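Local structure of protein secretion chaperonin CsaA (Picrophilus torridus, 5ZDI) at residues I10-I16 and E101-I106; D22-A26 and I74-I78. The protein probably binds tRNA through an OB-fold domain and may act as a chaperone in protein secretion. One frame throughout, in Å; residues are numbered along the deposited sequence.

Interaction 1 (I10-I16 and E101-I106); sequences IDIRVGI and EPGDKI
Asp11 OD1 anchors a salt-bridge network, accepting Lys105 NZ and Arg13 NE at 2.8 Å, while Arg13 NH2 reaches Asp11 OD2 at 3.0 Å. Arg13 (chi1, chi2 m) gives NH1 to Gly103 O (2.8 Å). The backbones run antiparallel: Ile106 N to Ile12 O (2.9 Å) and Val14 N to Asp104 O (2.8 Å) flank the non-hydrogen-bonded pair Arg13-Lys105 (CA-CA 4.6 Å), and Gly103 N donates to Val14 O (2.8 Å). Gly103, third in the type II turn Glu101-Asp104 (Asp104 N to Glu101 O 2.9 Å), has positive phi (96°), where a side chain would jam against the preceding carbonyl. Water 1 accepts from Ile12 N (3.1 Å) and Lys105 NZ (2.9 Å). Val14 and Ile106 point toward the opposite segment, Val14 CG2 meeting Ile106 CD1 (4.1 Å); Ile12 CG2 packs alongside on Ile106 CG1 (4.0 Å), Ile16 CG2 on Pro102 CG (3.5 Å). The C-terminal segment edges strand 12-22 of the OB fold, which strand 62-66 joins, and Lys105 and Ile106 pair antiparallel with the second subunit.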
ATOM      1  N   ILE A  10      10.456  -4.559   5.147  1.00 20.76           N
ATOM      2  CA  ILE A  10       9.303  -5.155   4.459  1.00 21.70           C
ATOM      3  C   ILE A  10       9.438  -4.984   2.923  1.00 17.96           C
ATOM      4  O   ILE A  10       9.683  -3.907   2.417  1.00 17.97           O
ATOM      5  CB  ILE A  10       7.931  -4.548   4.893  1.00 22.05           C
ATOM      6  CG1 ILE A  10       7.849  -4.219   6.395  1.00 23.73           C
ATOM      7  CG2 ILE A  10       6.803  -5.523   4.497  1.00 20.49           C
ATOM      8  CD1 ILE A  10       8.017  -5.381   7.309  1.00 26.50           C
ATOM      9  N   ASP A  11       9.321  -6.084   2.220  1.00 17.73           N
ATOM     10  CA  ASP A  11       9.402  -6.113   0.792  1.00 18.13           C
ATOM     11  C   ASP A  11       7.995  -6.073   0.193  1.00 17.50           C
ATOM     12  O   ASP A  11       7.260  -7.083   0.248  1.00 17.52           O
ATOM     13  CB  ASP A  11      10.202  -7.309   0.301  1.00 18.19           C
ATOM     14  CG  ASP A  11      10.614  -7.157  -1.180  1.00 20.01           C
ATOM     15  OD1 ASP A  11      10.337  -6.093  -1.791  1.00 21.87           O
ATOM     16  OD2 ASP A  11      11.307  -8.062  -1.713  1.00 18.57           O
ATOM     17  N   ILE A  12       7.620  -4.904  -0.305  1.00 17.21           N
ATOM     18  CA  ILE A  12       6.236  -4.711  -0.809  1.00 17.58           C
ATOM     19  C   ILE A  12       6.316  -4.534  -2.312  1.00 16.74           C
ATOM     20  O   ILE A  12       7.094  -3.653  -2.810  1.00 16.53           O
ATOM     21  CB  ILE A  12       5.527  -3.565  -0.128  1.00 17.50           C
ATOM     22  CG1 ILE A  12       5.610  -3.734   1.394  1.00 19.74           C
ATOM     23  CG2 ILE A  12       4.101  -3.440  -0.657  1.00 18.31           C
ATOM     24  CD1 ILE A  12       5.051  -2.561   2.177  1.00 19.82           C
ATOM     25  N   ARG A  13       5.592  -5.399  -3.038  1.00 16.64           N
ATOM     26  CA  ARG A  13       5.577  -5.352  -4.524  1.00 16.71           C
ATOM     27  C   ARG A  13       4.233  -5.170  -5.147  1.00 16.19           C
ATOM     28  O   ARG A  13       3.210  -5.653  -4.620  1.00 15.30           O
ATOM     29  CB  ARG A  13       6.154  -6.628  -5.049  1.00 17.40           C
ATOM     30  CG  ARG A  13       7.580  -6.948  -4.609  1.00 17.97           C
ATOM     31  CD  ARG A  13       8.614  -5.882  -5.021  1.00 16.76           C
ATOM     32  NE  ARG A  13       9.913  -6.404  -4.530  1.00 17.54           N
ATOM     33  CZ  ARG A  13      10.767  -7.128  -5.259  1.00 22.20           C
ATOM     34  NH1 ARG A  13      10.671  -7.149  -6.595  1.00 22.28           N
ATOM     35  NH2 ARG A  13      11.824  -7.702  -4.644  1.00 21.62           N
ATOM     36  N   VAL A  14       4.257  -4.694  -6.389  1.00 14.62           N
ATOM     37  CA  VAL A  14       3.118  -4.791  -7.257  1.00 16.07           C
ATOM     38  C   VAL A  14       3.025  -6.212  -7.777  1.00 16.55           C
ATOM     39  O   VAL A  14       4.056  -6.841  -8.095  1.00 16.91           O
ATOM     40  CB  VAL A  14       3.294  -3.853  -8.440  1.00 16.23           C
ATOM     41  CG1 VAL A  14       2.165  -3.979  -9.427  1.00 17.02           C
ATOM     42  CG2 VAL A  14       3.448  -2.401  -7.951  1.00 19.17           C
ATOM     43  N   GLY A  15       1.818  -6.722  -7.765  1.00 16.03           N
ATOM     44  CA  GLY A  15       1.524  -8.040  -8.324  1.00 14.73           C
ATOM     45  C   GLY A  15       0.263  -7.930  -9.206  1.00 16.26           C
ATOM     46  O   GLY A  15      -0.437  -6.975  -9.063  1.00 15.73           O
ATOM     47  N   ILE A  16      -0.027  -8.938 -10.014  1.00 16.00           N
ATOM     48  CA  ILE A  16      -1.277  -8.975 -10.818  1.00 16.46           C
ATOM     49  C   ILE A  16      -1.934 -10.318 -10.572  1.00 16.40           C
ATOM     50  O   ILE A  16      -1.301 -11.399 -10.695  1.00 16.05           O
ATOM     51  CB  ILE A  16      -1.015  -8.718 -12.310  1.00 18.17           C
ATOM     52  CG1 ILE A  16      -2.319  -8.752 -13.125  1.00 18.69           C
ATOM     53  CG2 ILE A  16      -0.050  -9.739 -12.878  1.00 17.62           C
ATOM     54  CD1 ILE A  16      -2.228  -8.071 -14.471  1.00 21.68           C
ATOM     55  N   GLU A 101       4.385  -2.281 -13.142  1.00 18.80           N
ATOM     56  CA  GLU A 101       4.447  -3.654 -13.579  1.00 20.92           C
ATOM     57  C   GLU A 101       4.623  -4.592 -12.405  1.00 19.59           C
ATOM     58  O   GLU A 101       5.219  -4.259 -11.415  1.00 18.45           O
ATOM     59  CB  GLU A 101       5.531  -3.819 -14.659  1.00 24.50           C
ATOM     60  CG  GLU A 101       5.252  -3.068 -15.993  1.00 30.95           C
ATOM     61  CD  GLU A 101       3.922  -3.484 -16.673  1.00 35.62           C
ATOM     62  OE1 GLU A 101       3.443  -4.630 -16.495  1.00 42.91           O
ATOM     63  OE2 GLU A 101       3.253  -2.630 -17.309  1.00 45.12           O
ATOM     64  N   PRO A 102       4.156  -5.840 -12.545  1.00 18.33           N
ATOM     65  CA  PRO A 102       4.452  -6.853 -11.519  1.00 19.36           C
ATOM     66  C   PRO A 102       5.927  -6.992 -11.150  1.00 18.44           C
ATOM     67  O   PRO A 102       6.782  -7.005 -12.076  1.00 16.90           O
ATOM     68  CB  PRO A 102       3.899  -8.113 -12.185  1.00 19.40           C
ATOM     69  CG  PRO A 102       2.792  -7.672 -13.007  1.00 20.29           C
ATOM     70  CD  PRO A 102       3.297  -6.371 -13.603  1.00 22.24           C
ATOM     71  N   GLY A 103       6.251  -6.951  -9.845  1.00 17.48           N
ATOM     72  CA  GLY A 103       7.632  -6.930  -9.321  1.00 16.33           C
ATOM     73  C   GLY A 103       8.144  -5.544  -9.025  1.00 17.58           C
ATOM     74  O   GLY A 103       9.135  -5.431  -8.267  1.00 19.24           O
ATOM     75  N   ASP A 104       7.422  -4.514  -9.472  1.00 16.44           N
ATOM     76  CA  ASP A 104       7.820  -3.143  -9.059  1.00 18.50           C
ATOM     77  C   ASP A 104       7.702  -3.012  -7.553  1.00 17.66           C
ATOM     78  O   ASP A 104       6.761  -3.553  -6.919  1.00 18.13           O
ATOM     79  CB  ASP A 104       7.034  -2.056  -9.771  1.00 19.05           C
ATOM     80  CG  ASP A 104       7.469  -1.868 -11.221  1.00 23.07           C
ATOM     81  OD1 ASP A 104       8.538  -2.473 -11.590  1.00 21.01           O
ATOM     82  OD2 ASP A 104       6.698  -1.173 -11.940  1.00 20.50           O
ATOM     83  N   LYS A 105       8.648  -2.262  -6.966  1.00 17.92           N
ATOM     84  CA  LYS A 105       8.807  -2.183  -5.499  1.00 19.53           C
ATOM     85  C   LYS A 105       8.285  -0.901  -4.956  1.00 16.80           C
ATOM     86  O   LYS A 105       8.471   0.165  -5.516  1.00 18.34           O
ATOM     87  CB  LYS A 105      10.267  -2.355  -5.088  1.00 21.55           C
ATOM     88  CG  LYS A 105      10.500  -2.502  -3.623  1.00 25.32           C
ATOM     89  CD  LYS A 105      11.870  -3.162  -3.332  1.00 27.85           C
ATOM     90  CE  LYS A 105      12.283  -2.944  -1.883  1.00 29.55           C
ATOM     91  NZ  LYS A 105      11.487  -3.732  -0.918  1.00 31.54           N
ATOM     92  N   ILE A 106       7.651  -1.011  -3.781  1.00 18.23           N
ATOM     93  CA  ILE A 106       7.146   0.173  -3.113  1.00 18.82           C
ATOM     94  C   ILE A 106       8.312   0.860  -2.388  1.00 19.38           C
ATOM     95  O   ILE A 106       9.065   0.219  -1.683  1.00 20.48           O
ATOM     96  CB  ILE A 106       5.945  -0.162  -2.144  1.00 19.14           C
ATOM     97  CG1 ILE A 106       4.625  -0.261  -2.945  1.00 19.91           C
ATOM     98  CG2 ILE A 106       5.845   0.908  -1.035  1.00 21.03           C
ATOM     99  CD1 ILE A 106       4.588  -1.157  -4.176  1.00 24.83           C
TER
HETATM  100  O   HOH W   1       9.123  -2.198  -0.309  1.00 21.06           O
HETATM  101  O   HOH W   2      12.666  -4.718   1.535  1.00 38.79           O

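Interaction 2 (D22-A26 and I74-I78)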
ATOM      1  N   ASP A  22     -12.482 -20.281  -4.905  1.00 18.17           N
ATOM      2  CA  ASP A  22     -12.966 -20.235  -3.528  1.00 20.67           C
ATOM      3  C   ASP A  22     -12.060 -20.994  -2.578  1.00 20.82           C
ATOM      4  O   ASP A  22     -11.596 -22.083  -2.915  1.00 21.30           O
ATOM      5  CB  ASP A  22     -14.428 -20.719  -3.399  1.00 19.88           C
ATOM      6  CG  ASP A  22     -15.378 -19.869  -4.169  1.00 21.03           C
ATOM      7  OD1 ASP A  22     -15.378 -18.650  -3.958  1.00 22.93           O
ATOM      8  OD2 ASP A  22     -16.207 -20.384  -4.937  1.00 21.85           O
ATOM      9  N   PHE A  23     -11.819 -20.454  -1.379  1.00 20.09           N
ATOM     10  CA  PHE A  23     -11.061 -21.134  -0.378  1.00 19.81           C
ATOM     11  C   PHE A  23     -12.058 -21.840   0.594  1.00 19.10           C
ATOM     12  O   PHE A  23     -12.314 -21.410   1.714  1.00 19.15           O
ATOM     13  CB  PHE A  23     -10.117 -20.161   0.323  1.00 20.35           C
ATOM     14  CG  PHE A  23      -9.103 -20.788   1.239  1.00 20.36           C
ATOM     15  CD1 PHE A  23      -9.003 -22.159   1.411  1.00 20.68           C
ATOM     16  CD2 PHE A  23      -8.261 -19.973   2.003  1.00 20.62           C
ATOM     17  CE1 PHE A  23      -8.087 -22.673   2.279  1.00 22.04           C
ATOM     18  CE2 PHE A  23      -7.338 -20.509   2.864  1.00 23.81           C
ATOM     19  CZ  PHE A  23      -7.297 -21.873   3.049  1.00 23.24           C
ATOM     20  N   LYS A  24     -12.544 -22.982   0.130  1.00 22.66           N
ATOM     21  CA  LYS A  24     -13.682 -23.667   0.778  1.00 23.63           C
ATOM     22  C   LYS A  24     -13.428 -24.093   2.213  1.00 26.58           C
ATOM     23  O   LYS A  24     -14.321 -24.022   3.081  1.00 23.42           O
ATOM     24  CB  LYS A  24     -14.033 -24.883  -0.061  1.00 26.39           C
ATOM     25  CG  LYS A  24     -14.592 -24.465  -1.382  1.00 25.78           C
ATOM     26  CD  LYS A  24     -14.878 -25.689  -2.228  1.00 33.31           C
ATOM     27  CE  LYS A  24     -15.306 -25.280  -3.603  1.00 33.11           C
ATOM     28  NZ  LYS A  24     -15.343 -26.485  -4.449  1.00 36.78           N
ATOM     29  N   GLU A  25     -12.197 -24.446   2.507  1.00 25.18           N
ATOM     30  CA  GLU A  25     -11.874 -24.916   3.848  1.00 27.25           C
ATOM     31  C   GLU A  25     -11.630 -23.816   4.868  1.00 28.77           C
ATOM     32  O   GLU A  25     -11.437 -24.110   6.086  1.00 28.84           O
ATOM     33  CB  GLU A  25     -10.572 -25.773   3.753  1.00 32.67           C
ATOM     34  CG  GLU A  25     -10.687 -26.957   2.793  1.00 38.16           C
ATOM     35  CD  GLU A  25     -10.349 -26.680   1.311  1.00 41.53           C
ATOM     36  OE1 GLU A  25     -10.300 -25.484   0.802  1.00 32.77           O
ATOM     37  OE2 GLU A  25     -10.147 -27.732   0.621  1.00 43.50           O
ATOM     38  N   ALA A  26     -11.515 -22.549   4.443  1.00 23.25           N
ATOM     39  CA  ALA A  26     -11.141 -21.496   5.361  1.00 21.44           C
ATOM     40  C   ALA A  26     -12.346 -21.173   6.247  1.00 22.49           C
ATOM     41  O   ALA A  26     -13.462 -21.173   5.777  1.00 21.73           O
ATOM     42  CB  ALA A  26     -10.688 -20.254   4.669  1.00 23.71           C
ATOM     43  N   ILE A  74      -2.751 -22.471   6.098  1.00 30.74           N
ATOM     44  CA  ILE A  74      -4.110 -22.276   6.520  1.00 31.85           C
ATOM     45  C   ILE A  74      -4.839 -23.508   5.966  1.00 32.73           C
ATOM     46  O   ILE A  74      -4.843 -23.751   4.748  1.00 28.26           O
ATOM     47  CB  ILE A  74      -4.732 -21.010   5.922  1.00 32.37           C
ATOM     48  CG1 ILE A  74      -3.914 -19.767   6.278  1.00 35.58           C
ATOM     49  CG2 ILE A  74      -6.195 -20.861   6.383  1.00 36.97           C
ATOM     50  CD1 ILE A  74      -4.300 -18.510   5.546  1.00 34.42           C
ATOM     51  N   ALA A  75      -5.383 -24.341   6.869  1.00 33.70           N
ATOM     52  CA  ALA A  75      -5.834 -25.676   6.500  1.00 34.16           C
ATOM     53  C   ALA A  75      -4.787 -26.389   5.685  1.00 33.93           C
ATOM     54  O   ALA A  75      -3.643 -26.489   6.118  1.00 42.15           O
ATOM     55  CB  ALA A  75      -7.211 -25.613   5.792  1.00 37.44           C
ATOM     56  N   ASN A  76      -5.161 -26.870   4.506  1.00 32.02           N
ATOM     57  CA  ASN A  76      -4.289 -27.513   3.522  1.00 33.36           C
ATOM     58  C   ASN A  76      -3.686 -26.597   2.432  1.00 31.50           C
ATOM     59  O   ASN A  76      -3.235 -27.073   1.402  1.00 30.11           O
ATOM     60  CB  ASN A  76      -5.144 -28.546   2.773  1.00 40.39           C
ATOM     61  CG  ASN A  76      -6.288 -27.891   1.969  1.00 47.66           C
ATOM     62  OD1 ASN A  76      -6.924 -26.905   2.403  1.00 45.49           O
ATOM     63  ND2 ASN A  76      -6.549 -28.438   0.780  1.00 57.31           N
ATOM     64  N   PHE A  77      -3.695 -25.283   2.651  1.00 27.84           N
ATOM     65  CA  PHE A  77      -3.247 -24.308   1.638  1.00 23.17           C
ATOM     66  C   PHE A  77      -2.111 -23.494   2.248  1.00 21.72           C
ATOM     67  O   PHE A  77      -2.150 -23.190   3.442  1.00 24.86           O
ATOM     68  CB  PHE A  77      -4.441 -23.415   1.329  1.00 24.63           C
ATOM     69  CG  PHE A  77      -4.163 -22.310   0.344  1.00 21.52           C
ATOM     70  CD1 PHE A  77      -3.901 -22.574  -0.992  1.00 21.35           C
ATOM     71  CD2 PHE A  77      -4.149 -20.995   0.787  1.00 23.76           C
ATOM     72  CE1 PHE A  77      -3.678 -21.515  -1.882  1.00 21.67           C
ATOM     73  CE2 PHE A  77      -3.911 -19.939  -0.111  1.00 22.02           C
ATOM     74  CZ  PHE A  77      -3.685 -20.193  -1.429  1.00 19.82           C
ATOM     75  N   ILE A  78      -1.135 -23.134   1.432  1.00 21.75           N
ATOM     76  CA  ILE A  78      -0.052 -22.257   1.881  1.00 20.98           C
ATOM     77  C   ILE A  78      -0.204 -20.888   1.222  1.00 17.96           C
ATOM     78  O   ILE A  78      -0.066 -20.761  -0.004  1.00 18.82           O
ATOM     79  CB  ILE A  78       1.331 -22.860   1.548  1.00 24.44           C
ATOM     80  CG1 ILE A  78       1.469 -24.215   2.234  1.00 28.75           C
ATOM     81  CG2 ILE A  78       2.436 -21.922   1.988  1.00 24.15           C
ATOM     82  CD1 ILE A  78       2.680 -24.988   1.759  1.00 30.31           C
TER
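Two tight turns face each other here. Residues Phe23 to Ala26 form a type I turn, closed by Ala26 N to Phe23 O at 3.1 Å, just after strand 12-22. Opposite it, Ile74 to Phe77 make a type II' turn; paired bonds from Ile74 N to Phe77 O and from Phe77 N to Ile74 O, each 2.8 Å, make this a two-residue beta hairpin between strands 72-74 and 77-88. The backbones stay apart, the nearest CA atoms being those of Glu25 and Ala75 at 6.6 Å. Phe23 spans the gap. Its chi1 is t, and its CZ lies 3.7 Å from Ile74 CG2 and 3.7 Å from Phe77 CB, while Ile74 O sits at the ring edge, 3.5 Å from CZ. Phe77 turns its own edge to the face of Phe23, centroids 5.0 Å apart and planes at 57°. Ser47 of strand 43-48 and Lys32 of strand 31-36 also touch both phenylalanine side chains. Farther out, Glu25 CB meets Ala75 CB at 3.9 Å. At the exposed rim Glu25 CD comes within 3.6 Å of Asn76 OD1 without a hydrogen bond, so the contact rests on Phe23 packing rather than polar pairing.

How the interactions relate
Both interactions reach the same antiparallel sheet, and strand 12-22 ties them together: interaction 1 uses its beginning, whereas interaction 2 is made by the loop that follows its far end. They lie on opposite sides of the chain's centre, with their own centres about 24 Å apart, and do not touch. Interaction 1 is partly buried, brings the C-terminal segment against the start of the fold, and relies on backbone hydrogen bonds and a charged network, with Lys105 and Ile106 also pairing with the second subunit. Interaction 2 is a smaller surface contact, burying 260 Å² against 541 Å², that joins two turns through side chains around one buried phenylalanine and meets no other subunit of the assembly.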